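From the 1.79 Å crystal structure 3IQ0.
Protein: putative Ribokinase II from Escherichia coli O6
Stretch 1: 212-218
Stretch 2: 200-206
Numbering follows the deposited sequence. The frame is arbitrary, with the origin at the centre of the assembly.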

# COMPACT_ATOMS: atom_id res chain seq x y z
N ARG B 212 10.79 28.16 -28.84
CA ARG B 212 12.22 27.90 -28.72
C ARG B 212 12.51 26.50 -28.22
O ARG B 212 13.33 25.78 -28.78
CB ARG B 212 12.86 28.92 -27.77
CG ARG B 212 12.91 30.33 -28.33
CD ARG B 212 13.91 30.42 -29.47
NE ARG B 212 15.29 30.24 -29.00
CZ ARG B 212 15.95 31.14 -28.27
NH1 ARG B 212 15.36 32.27 -27.92
NH2 ARG B 212 17.20 30.90 -27.90
N ALA B 213 11.83 26.11 -27.14
CA ALA B 213 12.01 24.79 -26.55
C ALA B 213 11.86 23.68 -27.58
O ALA B 213 12.72 22.82 -27.70
CB ALA B 213 11.01 24.59 -25.43
N ILE B 214 10.75 23.73 -28.32
CA ILE B 214 10.45 22.74 -29.34
C ILE B 214 11.46 22.78 -30.49
O ILE B 214 11.87 21.73 -31.00
CB ILE B 214 9.04 22.97 -29.91
CG1 ILE B 214 8.01 22.84 -28.79
CG2 ILE B 214 8.75 21.96 -31.02
CD1 ILE B 214 6.60 23.17 -29.21
N ALA B 215 11.86 23.98 -30.90
CA ALA B 215 12.83 24.11 -31.98
C ALA B 215 14.15 23.51 -31.52
O ALA B 215 14.95 23.05 -32.33
CB ALA B 215 13.01 25.58 -32.35
N GLY B 216 14.35 23.50 -30.21
CA GLY B 216 15.58 22.94 -29.66
C GLY B 216 15.58 21.43 -29.67
O GLY B 216 16.60 20.81 -29.98
N PHE B 217 14.45 20.83 -29.32
CA PHE B 217 14.32 19.37 -29.30
C PHE B 217 14.59 18.81 -30.69
O PHE B 217 15.29 17.82 -30.85
CB PHE B 217 12.92 18.96 -28.87
CG PHE B 217 12.53 19.43 -27.49
CD1 PHE B 217 11.25 19.92 -27.25
CD2 PHE B 217 13.43 19.35 -26.43
CE1 PHE B 217 10.88 20.33 -25.97
CE2 PHE B 217 13.06 19.76 -25.15
CZ PHE B 217 11.78 20.25 -24.93
N LEU B 218 14.02 19.47 -31.70
CA LEU B 218 14.19 19.05 -33.08
C LEU B 218 15.65 19.22 -33.52
O LEU B 218 16.19 18.37 -34.24
CB LEU B 218 13.27 19.86 -33.99
CG LEU B 218 11.76 19.70 -33.75
CD1 LEU B 218 10.98 20.66 -34.64
CD2 LEU B 218 11.35 18.26 -34.02
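Stretch 2 200-206: EVLLLSP

Stretch 2 is a compact, irregular segment that packs on one side of the helix 212-218 through Ala-213, Ile-214 and Phe-217, running across the helix rather than along it, with no hydrogen bond between the two. Glu-200 stays out of reach, its backbone O taking a weak bond from Leu-203 N. Val-201 begins a run of helical phi/psi through Leu-203 that never acquires the regular bonds. Val-201 has chi1 t, and Val-201 CG1 lies 4.0 Å from Ala-213 CB and 4.1 Å from Ile-214 CG1, a methyl shared by two successive helix residues. Val-201 O meets the edge of the Phe-217 ring, 3.4 Å from Phe-217 CZ. Leu-202 points its CA-to-CB bond away, yet its side chain returns to put CD2 3.7 Å from Ala-213 CB. Here a type I turn starts, closed by Ser-205 N to Leu-202 O at 3.0 Å. Within it, the side chain of Leu-203 leads away from the helix, while Leu-204 offers its backbone O to the ring edge, 4.1 Å from Phe-217 CE2. Ser-205 brings the two backbones closest, its CA 5.6 Å from that of Ala-213. Ser-205 points its CA-to-CB bond toward the helix; Ser-205 OG lies 3.2 Å from Ala-213 CB, and Ser-205 CB rests 3.8 Å from Phe-217 CZ. By Pro-206 the contact has ended.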

# COMPACT_ATOMS: atom_id res chain seq x y z
N GLU B 200 4.48 20.71 -19.66
CA GLU B 200 5.73 19.97 -19.47
C GLU B 200 6.75 20.29 -20.56
O GLU B 200 7.87 19.81 -20.52
CB GLU B 200 5.46 18.46 -19.47
CG GLU B 200 4.35 18.01 -18.55
CD GLU B 200 4.04 16.52 -18.69
OE1 GLU B 200 4.01 16.03 -19.84
OE2 GLU B 200 3.83 15.85 -17.65
N VAL B 201 6.35 21.10 -21.54
CA VAL B 201 7.22 21.46 -22.66
C VAL B 201 8.56 22.10 -22.30
O VAL B 201 9.59 21.77 -22.89
CB VAL B 201 6.49 22.41 -23.64
CG1 VAL B 201 7.46 22.91 -24.69
CG2 VAL B 201 5.34 21.68 -24.30
N LEU B 202 8.55 23.00 -21.32
CA LEU B 202 9.77 23.69 -20.93
C LEU B 202 10.60 22.95 -19.88
O LEU B 202 11.77 23.25 -19.69
CB LEU B 202 9.43 25.09 -20.42
CG LEU B 202 8.60 25.98 -21.36
CD1 LEU B 202 8.17 27.23 -20.62
CD2 LEU B 202 9.41 26.34 -22.59
N LEU B 203 9.99 21.97 -19.21
CA LEU B 203 10.69 21.23 -18.16
C LEU B 203 12.10 20.79 -18.50
O LEU B 203 13.06 21.19 -17.84
CB LEU B 203 9.86 20.01 -17.73
CG LEU B 203 8.42 20.27 -17.27
CD1 LEU B 203 7.83 18.98 -16.73
CD2 LEU B 203 8.37 21.35 -16.21
N LEU B 204 12.25 19.96 -19.53
CA LEU B 204 13.56 19.46 -19.93
C LEU B 204 14.25 20.36 -20.95
O LEU B 204 15.20 19.93 -21.61
CB LEU B 204 13.42 18.05 -20.51
CG LEU B 204 12.77 17.00 -19.61
CD1 LEU B 204 12.63 15.68 -20.36
CD2 LEU B 204 13.60 16.83 -18.36
N SER B 205 13.79 21.59 -21.07
CA SER B 205 14.36 22.54 -22.02
C SER B 205 15.10 23.67 -21.31
O SER B 205 14.74 24.06 -20.20
CB SER B 205 13.25 23.12 -22.90
OG SER B 205 13.77 24.05 -23.83
N PRO B 206 16.15 24.21 -21.96
CA PRO B 206 16.94 25.30 -21.39
C PRO B 206 16.27 26.64 -21.71
O PRO B 206 16.55 27.66 -21.08
CB PRO B 206 18.27 25.15 -22.11
CG PRO B 206 17.84 24.76 -23.49
CD PRO B 206 16.75 23.72 -23.21